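Local structure of pectate lyase (Pectobacterium carotovorum, 4U49) at residues T158-T163 and C180-C185; D198-L203 and K227-N232; K205-V210 and S236-Q241. The protein probably cleaves polygalacturonate and methyl-esterified pectins by endo-acting, calcium-dependent beta-elimination, leaving unsaturated galacturonosyl ends. All coordinates share one frame; numbering follows the deposited sequence.

Contact 1: residues T158-T163 and C180-C185; sequences TLENAT and CKSGNC
Thr158 opens the contact with its methyl CG2, which meets CB of Lys181 at 4.0 Å where the two side chains cross. Leu159 O accepts the N-H of Lys181 at 2.8 Å, nearly along the C=O axis, in a parallel bridge with Cys180, while Leu159 CB packs 3.8 Å from SG of Cys185, one half of the Cys180-Cys185 disulfide. Glu160 and Lys181 run side by side; OE2 of Glu160 and NZ of Lys181 stay 4.1 Å apart, beyond a salt bridge, and one water joins them, donating to the carboxylate. The two strands belong to successive coils of the right-handed parallel beta-helix of polysaccharide lyase family 3, and the contact turns the corner from one face of the helix to the next at Asn161 and Gly183. Asn161 N donates to Ser182 O at 2.8 Å, approaching from above the carbonyl plane. Its CG is anti to the backbone N (chi1 -163°), and Asn161 OD1 takes the N-H of Asn184 at 3.0 Å on an in-plane lone pair, the bond 168° at the hydrogen; ND2 is held by Asp132. Beyond the corner, Cys185 CA makes a CA-H...O contact with Ala162 O, and a second water links Thr163 OG1 to Asn184 O.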
loop_
_atom_site.group_PDB
_atom_site.type_symbol
_atom_site.label_atom_id
_atom_site.label_comp_id
_atom_site.label_asym_id
_atom_site.label_seq_id
_atom_site.Cartn_x
_atom_site.Cartn_y
_atom_site.Cartn_z
ATOM N N THR A 158 4.484 7.460 13.497
ATOM C CA THR A 158 4.012 6.393 14.374
ATOM C C THR A 158 2.538 6.605 14.700
ATOM O O THR A 158 2.128 7.694 15.109
ATOM C CB THR A 158 4.820 6.316 15.689
ATOM O OG1 THR A 158 6.177 5.968 15.397
ATOM C CG2 THR A 158 4.228 5.263 16.621
ATOM N N LEU A 159 1.743 5.562 14.498
ATOM C CA LEU A 159 0.315 5.616 14.771
ATOM C C LEU A 159 -0.035 4.719 15.948
ATOM O O LEU A 159 0.279 3.531 15.949
ATOM C CB LEU A 159 -0.491 5.190 13.539
ATOM C CG LEU A 159 -0.241 5.933 12.226
ATOM C CD1 LEU A 159 -1.002 5.265 11.089
ATOM C CD2 LEU A 159 -0.631 7.400 12.350
ATOM N N GLU A 160 -0.688 5.293 16.951
ATOM C CA GLU A 160 -1.215 4.513 18.060
ATOM C C GLU A 160 -2.730 4.607 18.065
ATOM O O GLU A 160 -3.291 5.607 18.518
ATOM C CB GLU A 160 -0.636 4.999 19.389
ATOM C CG GLU A 160 0.865 4.803 19.495
ATOM C CD GLU A 160 1.424 5.261 20.825
ATOM O OE1 GLU A 160 0.806 6.139 21.461
ATOM O OE2 GLU A 160 2.480 4.736 21.234
ATOM N N ASN A 161 -3.383 3.566 17.549
ATOM C CA ASN A 161 -4.833 3.556 17.395
ATOM C C ASN A 161 -5.288 4.798 16.628
ATOM O O ASN A 161 -6.229 5.479 17.031
ATOM C CB ASN A 161 -5.516 3.478 18.766
ATOM C CG ASN A 161 -6.966 3.052 18.677
ATOM O OD1 ASN A 161 -7.305 2.090 17.989
ATOM N ND2 ASN A 161 -7.834 3.770 19.378
ATOM N N ALA A 162 -4.605 5.092 15.523
ATOM C CA ALA A 162 -4.789 6.366 14.831
ATOM C C ALA A 162 -4.797 6.231 13.309
ATOM O O ALA A 162 -4.401 5.204 12.761
ATOM C CB ALA A 162 -3.707 7.347 15.259
ATOM N N THR A 163 -5.249 7.282 12.635
ATOM C CA THR A 163 -5.341 7.287 11.181
ATOM C C THR A 163 -4.569 8.461 10.597
ATOM O O THR A 163 -4.620 9.573 11.121
ATOM C CB THR A 163 -6.813 7.354 10.717
ATOM O OG1 THR A 163 -7.488 6.154 11.104
ATOM C CG2 THR A 163 -6.908 7.511 9.205
ATOM N N CYS A 180 2.278 1.230 12.704
ATOM C CA CYS A 180 1.129 1.071 13.585
ATOM C C CYS A 180 1.603 0.383 14.861
ATOM O O CYS A 180 1.847 -0.823 14.869
ATOM C CB CYS A 180 0.015 0.262 12.923
ATOM S SG CYS A 180 -1.452 0.039 13.965
ATOM N N LYS A 181 1.745 1.158 15.930
ATOM C CA LYS A 181 2.300 0.640 17.175
ATOM C C LYS A 181 1.257 -0.091 18.020
ATOM O O LYS A 181 1.583 -1.057 18.708
ATOM C CB LYS A 181 2.927 1.778 17.987
ATOM C CG LYS A 181 3.576 1.328 19.280
ATOM C CD LYS A 181 4.469 2.410 19.866
ATOM C CE LYS A 181 5.085 1.944 21.177
ATOM N NZ LYS A 181 6.148 2.868 21.650
ATOM N N SER A 182 0.007 0.356 17.963
ATOM C CA SER A 182 -1.040 -0.250 18.781
ATOM C C SER A 182 -2.444 0.006 18.245
ATOM O O SER A 182 -2.655 0.890 17.415
ATOM C CB SER A 182 -0.948 0.263 20.218
ATOM O OG SER A 182 -1.298 1.634 20.283
ATOM N N GLY A 183 -3.399 -0.775 18.742
ATOM C CA GLY A 183 -4.799 -0.609 18.395
ATOM C C GLY A 183 -5.075 -0.836 16.924
ATOM O O GLY A 183 -4.442 -1.675 16.284
ATOM N N ASN A 184 -6.026 -0.083 16.385
ATOM C CA ASN A 184 -6.332 -0.155 14.964
ATOM C C ASN A 184 -5.825 1.089 14.245
ATOM O O ASN A 184 -6.135 2.211 14.645
ATOM C CB ASN A 184 -7.835 -0.323 14.749
ATOM C CG ASN A 184 -8.392 -1.545 15.457
ATOM O OD1 ASN A 184 -7.802 -2.622 15.418
ATOM N ND2 ASN A 184 -9.531 -1.377 16.118
ATOM N N CYS A 185 -5.036 0.889 13.193
ATOM C CA CYS A 185 -4.492 2.005 12.427
ATOM C C CYS A 185 -4.977 1.983 10.986
ATOM O O CYS A 185 -5.177 0.917 10.402
ATOM C CB CYS A 185 -2.964 1.984 12.448
ATOM S SG CYS A 185 -2.246 1.907 14.102
HETATM O O HOH W 1 4.795 5.683 20.840
HETATM O O HOH W 2 -7.662 4.496 13.454
#

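Contact 2: residues D198-L203 and K227-N232; sequences DAATNL and KVLQQN
Asp198 and Lys227 form a salt bridge, NZ to OD1 at 2.8 Å, with the ammonium coming from above the carboxylate plane. The lysine reaches it by bending at chi2 and at chi4 (-50°), which brings the chain back over the acid. On the other face of the carboxylate, CB of Gln230 sits 3.2 Å from OD1 of Asp198; it is also 3.5 Å from OG1 of Thr201. Between the backbones packing is close: Val228 O takes two N-H groups, Ala199 N at 2.9 Å and Ala200 N at 3.3 Å; Gln230 N then donates to Ala200 O, and Gln230 O accepts Asn202 N at 2.7 Å. The face carrying Ala200 and Leu229 turns into the beta-helix interior, where CB of Ala200 meets CD2 of Leu229 at 4.0 Å. The far end is looser. Partly exposed Asn232 makes little contact across, and its OD1 receives a weak bond from Gln230 NE2. Buried Asn202 O has no hydrogen-bonding partner in the model, just a CA-H...O contact from Gln231 CA at 3.6 Å. Ala199 lies near Ile195 of the calcium site. Held between the ammonium and the glutamine's aliphatic carbons, the Asp198 carboxylate would be limited in its rotation.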
loop_
_atom_site.group_PDB
_atom_site.type_symbol
_atom_site.label_atom_id
_atom_site.label_comp_id
_atom_site.label_asym_id
_atom_site.label_seq_id
_atom_site.Cartn_x
_atom_site.Cartn_y
_atom_site.Cartn_z
ATOM N N ASP A 198 11.071 -0.171 5.267
ATOM C CA ASP A 198 9.737 -0.700 4.999
ATOM C C ASP A 198 8.822 0.444 4.582
ATOM O O ASP A 198 9.128 1.611 4.827
ATOM C CB ASP A 198 9.154 -1.404 6.230
ATOM C CG ASP A 198 9.975 -2.601 6.669
ATOM O OD1 ASP A 198 9.737 -3.707 6.142
ATOM O OD2 ASP A 198 10.844 -2.440 7.548
ATOM N N ALA A 199 7.695 0.114 3.963
ATOM C CA ALA A 199 6.679 1.123 3.691
ATOM C C ALA A 199 5.801 1.299 4.922
ATOM O O ALA A 199 5.515 2.420 5.347
ATOM C CB ALA A 199 5.840 0.740 2.478
ATOM N N ALA A 200 5.385 0.179 5.503
ATOM C CA ALA A 200 4.535 0.202 6.683
ATOM C C ALA A 200 4.790 -1.020 7.555
ATOM O O ALA A 200 5.080 -2.105 7.051
ATOM C CB ALA A 200 3.069 0.276 6.283
ATOM N N THR A 201 4.674 -0.834 8.865
ATOM C CA THR A 201 4.970 -1.889 9.825
ATOM C C THR A 201 3.857 -1.991 10.856
ATOM O O THR A 201 3.493 -0.995 11.476
ATOM C CB THR A 201 6.310 -1.636 10.542
ATOM O OG1 THR A 201 7.370 -1.591 9.576
ATOM C CG2 THR A 201 6.590 -2.734 11.552
ATOM N N ASN A 202 3.313 -3.190 11.037
ATOM C CA ASN A 202 2.175 -3.375 11.934
ATOM C C ASN A 202 2.518 -4.113 13.230
ATOM O O ASN A 202 2.952 -5.267 13.207
ATOM C CB ASN A 202 1.056 -4.121 11.206
ATOM C CG ASN A 202 -0.206 -4.238 12.038
ATOM O OD1 ASN A 202 -0.391 -3.507 13.010
ATOM N ND2 ASN A 202 -1.091 -5.149 11.647
ATOM N N LEU A 203 2.306 -3.436 14.357
ATOM C CA LEU A 203 2.445 -4.044 15.679
ATOM C C LEU A 203 1.108 -4.080 16.410
ATOM O O LEU A 203 0.993 -4.659 17.492
ATOM C CB LEU A 203 3.464 -3.283 16.533
ATOM C CG LEU A 203 4.962 -3.468 16.286
ATOM C CD1 LEU A 203 5.416 -2.732 15.032
ATOM C CD2 LEU A 203 5.746 -2.995 17.501
ATOM N N LYS A 227 11.268 -5.342 1.059
ATOM C CA LYS A 227 9.951 -5.748 1.527
ATOM C C LYS A 227 9.087 -4.527 1.825
ATOM O O LYS A 227 9.568 -3.518 2.342
ATOM C CB LYS A 227 10.067 -6.641 2.764
ATOM C CG LYS A 227 10.632 -5.944 3.985
ATOM C CD LYS A 227 11.582 -6.841 4.755
ATOM C CE LYS A 227 11.917 -6.236 6.111
ATOM N NZ LYS A 227 12.355 -4.811 5.995
ATOM N N VAL A 228 7.808 -4.626 1.489
ATOM C CA VAL A 228 6.900 -3.494 1.615
ATOM C C VAL A 228 6.270 -3.419 3.000
ATOM O O VAL A 228 6.257 -2.360 3.630
ATOM C CB VAL A 228 5.778 -3.572 0.568
ATOM C CG1 VAL A 228 4.879 -2.346 0.660
ATOM C CG2 VAL A 228 6.366 -3.718 -0.826
ATOM N N LEU A 229 5.747 -4.548 3.465
ATOM C CA LEU A 229 4.967 -4.587 4.698
ATOM C C LEU A 229 5.650 -5.440 5.757
ATOM O O LEU A 229 6.249 -6.452 5.449
ATOM C CB LEU A 229 3.575 -5.133 4.429
ATOM C CG LEU A 229 2.748 -4.325 3.443
ATOM C CD1 LEU A 229 1.396 -4.969 3.201
ATOM C CD2 LEU A 229 2.585 -2.890 3.929
ATOM N N GLN A 230 5.564 -5.041 7.011
ATOM C CA GLN A 230 6.332 -5.697 8.040
ATOM C C GLN A 230 5.357 -5.863 9.195
ATOM O O GLN A 230 4.548 -4.963 9.463
ATOM C CB GLN A 230 7.562 -4.812 8.255
ATOM C CG GLN A 230 8.802 -5.217 8.996
ATOM C CD GLN A 230 9.058 -6.684 9.086
ATOM O OE1 GLN A 230 9.213 -7.392 8.053
ATOM N NE2 GLN A 230 9.396 -7.097 10.318
ATOM N N GLN A 231 5.364 -7.053 9.792
ATOM C CA GLN A 231 4.316 -7.453 10.734
ATOM C C GLN A 231 4.815 -8.529 11.699
ATOM O O GLN A 231 4.635 -9.728 11.467
ATOM C CB GLN A 231 3.081 -7.982 9.989
ATOM C CG GLN A 231 1.853 -8.215 10.861
ATOM C CD GLN A 231 0.632 -8.690 10.070
ATOM O OE1 GLN A 231 0.422 -8.272 8.931
ATOM N NE2 GLN A 231 -0.168 -9.578 10.669
ATOM N N ASN A 232 5.451 -8.103 12.780
ATOM C CA ASN A 232 6.114 -9.031 13.681
ATOM C C ASN A 232 5.210 -9.528 14.800
ATOM O O ASN A 232 5.425 -10.614 15.340
ATOM C CB ASN A 232 7.361 -8.367 14.259
ATOM C CG ASN A 232 8.538 -8.417 13.301
ATOM O OD1 ASN A 232 9.099 -7.385 12.931
ATOM N ND2 ASN A 232 8.907 -9.628 12.879
#

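Contact 3: residues K205-V210 and S236-Q241; sequences KTMTIV and SHTIVQ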
loop_
_atom_site.group_PDB
_atom_site.type_symbol
_atom_site.label_atom_id
_atom_site.label_comp_id
_atom_site.label_asym_id
_atom_site.label_seq_id
_atom_site.Cartn_x
_atom_site.Cartn_y
_atom_site.Cartn_z
ATOM N N LYS A 205 -3.428 -4.214 16.432
ATOM C CA LYS A 205 -4.477 -5.197 16.190
ATOM C C LYS A 205 -4.763 -5.304 14.697
ATOM O O LYS A 205 -4.733 -6.391 14.119
ATOM C CB LYS A 205 -5.746 -4.809 16.953
ATOM C CG LYS A 205 -6.973 -5.644 16.636
ATOM C CD LYS A 205 -7.031 -6.897 17.483
ATOM C CE LYS A 205 -8.451 -7.438 17.553
ATOM N NZ LYS A 205 -9.047 -7.593 16.196
ATOM N N THR A 206 -5.042 -4.162 14.083
ATOM C CA THR A 206 -5.321 -4.099 12.658
ATOM C C THR A 206 -4.636 -2.879 12.054
ATOM O O THR A 206 -4.688 -1.788 12.619
ATOM C CB THR A 206 -6.841 -4.037 12.372
ATOM O OG1 THR A 206 -7.507 -5.126 13.027
ATOM C CG2 THR A 206 -7.106 -4.119 10.876
ATOM N N MET A 207 -3.972 -3.076 10.919
ATOM C CA MET A 207 -3.425 -1.969 10.144
ATOM C C MET A 207 -4.016 -2.023 8.743
ATOM O O MET A 207 -3.814 -2.995 8.011
ATOM C CB MET A 207 -1.899 -2.030 10.083
ATOM C CG MET A 207 -1.262 -0.856 9.351
ATOM S SD MET A 207 0.537 -0.982 9.264
ATOM C CE MET A 207 0.739 -2.246 8.009
ATOM N N THR A 208 -4.752 -0.980 8.377
ATOM C CA THR A 208 -5.459 -0.955 7.103
ATOM C C THR A 208 -4.892 0.099 6.164
ATOM O O THR A 208 -4.906 1.289 6.474
ATOM C CB THR A 208 -6.964 -0.684 7.304
ATOM O OG1 THR A 208 -7.517 -1.670 8.184
ATOM C CG2 THR A 208 -7.693 -0.724 5.972
ATOM N N ILE A 209 -4.392 -0.346 5.017
ATOM C CA ILE A 209 -3.882 0.560 3.997
ATOM C C ILE A 209 -4.953 0.807 2.937
ATOM O O ILE A 209 -5.444 -0.131 2.315
ATOM C CB ILE A 209 -2.611 -0.006 3.334
ATOM C CG1 ILE A 209 -1.496 -0.149 4.375
ATOM C CG2 ILE A 209 -2.167 0.882 2.179
ATOM C CD1 ILE A 209 -0.186 -0.639 3.807
ATOM N N VAL A 210 -5.317 2.070 2.740
ATOM C CA VAL A 210 -6.401 2.406 1.821
ATOM C C VAL A 210 -5.886 3.257 0.672
ATOM O O VAL A 210 -5.543 4.424 0.860
ATOM C CB VAL A 210 -7.540 3.152 2.537
ATOM C CG1 VAL A 210 -8.745 3.268 1.619
ATOM C CG2 VAL A 210 -7.919 2.428 3.824
ATOM N N SER A 236 -2.291 -10.437 14.846
ATOM C CA SER A 236 -2.276 -9.160 14.153
ATOM C C SER A 236 -2.818 -9.328 12.743
ATOM O O SER A 236 -2.765 -10.418 12.175
ATOM C CB SER A 236 -0.858 -8.593 14.112
ATOM O OG SER A 236 0.004 -9.455 13.383
ATOM N N HIS A 237 -3.331 -8.242 12.179
ATOM C CA HIS A 237 -3.957 -8.297 10.870
ATOM C C HIS A 237 -3.632 -7.053 10.050
ATOM O O HIS A 237 -3.907 -5.933 10.474
ATOM C CB HIS A 237 -5.474 -8.445 11.023
ATOM C CG HIS A 237 -6.183 -8.805 9.757
ATOM N ND1 HIS A 237 -7.553 -8.710 9.623
ATOM C CD2 HIS A 237 -5.722 -9.269 8.572
ATOM C CE1 HIS A 237 -7.902 -9.096 8.409
ATOM N NE2 HIS A 237 -6.810 -9.441 7.751
ATOM N N THR A 238 -3.034 -7.254 8.881
ATOM C CA THR A 238 -2.826 -6.160 7.944
ATOM C C THR A 238 -3.790 -6.305 6.777
ATOM O O THR A 238 -3.887 -7.375 6.168
ATOM C CB THR A 238 -1.378 -6.107 7.418
ATOM O OG1 THR A 238 -0.486 -5.789 8.496
ATOM C CG2 THR A 238 -1.243 -5.050 6.329
ATOM N N ILE A 239 -4.510 -5.225 6.488
ATOM C CA ILE A 239 -5.477 -5.183 5.400
ATOM C C ILE A 239 -5.027 -4.200 4.325
ATOM O O ILE A 239 -4.664 -3.063 4.629
ATOM C CB ILE A 239 -6.882 -4.775 5.905
ATOM C CG1 ILE A 239 -7.369 -5.742 6.986
ATOM C CG2 ILE A 239 -7.875 -4.720 4.748
ATOM C CD1 ILE A 239 -8.735 -5.384 7.556
ATOM N N VAL A 240 -5.043 -4.651 3.075
ATOM C CA VAL A 240 -4.685 -3.816 1.935
ATOM C C VAL A 240 -5.888 -3.655 1.012
ATOM O O VAL A 240 -6.373 -4.635 0.449
ATOM C CB VAL A 240 -3.507 -4.419 1.138
ATOM C CG1 VAL A 240 -3.218 -3.593 -0.101
ATOM C CG2 VAL A 240 -2.262 -4.535 2.017
ATOM N N GLN A 241 -6.372 -2.424 0.861
ATOM C CA GLN A 241 -7.571 -2.178 0.060
ATOM C C GLN A 241 -7.471 -0.884 -0.751
ATOM O O GLN A 241 -6.443 -0.210 -0.737
ATOM C CB GLN A 241 -8.815 -2.144 0.961
ATOM C CG GLN A 241 -8.874 -0.966 1.930
ATOM C CD GLN A 241 -9.924 -1.143 3.014
ATOM O OE1 GLN A 241 -9.924 -2.139 3.733
ATOM N NE2 GLN A 241 -10.823 -0.172 3.135
HETATM O O HOH W 3 -9.099 -7.705 11.517
#
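Five backbone hydrogen bonds alternate between Lys205-Val210 and Ser236-Gln241, whose strand axes run 4.6 Å apart and 10° from parallel. The first, His237 N to Lys205 O, is weak. The next four are straight: Met207 N donates to His237 O, Ile239 N to Met207 O at 2.8 Å with 169° at the hydrogen, Ile209 N to Ile239 O, and Gln241 N to Ile209 O. Three of these acceptors also receive CA-H...O contacts: His237 O from Thr206 CA, Met207 O from Thr238 CA and Ile239 O from Thr208 CA.

Side-chain polar atoms find partners too. The His237 ring is fixed at both nitrogens: ND1 shares an in-plane water at 2.6 Å, itself only weakly bonded to Thr206 OG1, and NE2 bonds to Thr270 OG1. Over one face of this ring lies Ile239 CG1, 3.7 Å above the plane and offset toward the rim. Ile239 CD1 meets Thr206 CG2 at 3.9 Å. Further along this row, CG2 of Thr208 crosses the amide end of Gln241, 3.5 Å from OE1, while CG2 of Val210 lies beside the same chain near CG and NE2.

On the opposite, inward face Thr238 OG1 is buried but satisfied by Gln231 OE1 and Asn202 ND2. Ser236 OG is bonded by Ala233 O and Gln231 NE2. Met207 bends at chi3 (75°), bringing its CE to 3.8 Å from both OG1 and CG2 of Thr238. Met207, Ile209 and Val240 otherwise supply hydrocarbon on the inward side, meeting Ala200 and Leu229 from another wall. In-register parallel strands with residues of like position stacked coil over coil are the signature of the right-handed parallel beta-helix of this lyase family.

All three contacts lie in the parallel beta-helix, with centres 10 to 13 Å apart. Contact 1 closes before the other two open, whereas contacts 2 and 3 alternate along the chain because strands 200-202 and 206-210 follow each other in one coil, as do 229-230 and 236-241 in the next. Contact 2 extends the sheet of contact 1 through strands 178-182 and 200-202, with Cys180 N close to Thr201 O at 2.8 Å; contact 3 continues from 184-192 to 206-210. Contacts 2 and 3 therefore bond the same pair of coils on two walls, and Gln231 OE1 bonds to Thr238 OG1, tying the two walls together. The Ala199 and Val228 end of contact 2 lies near calcium-binding residues.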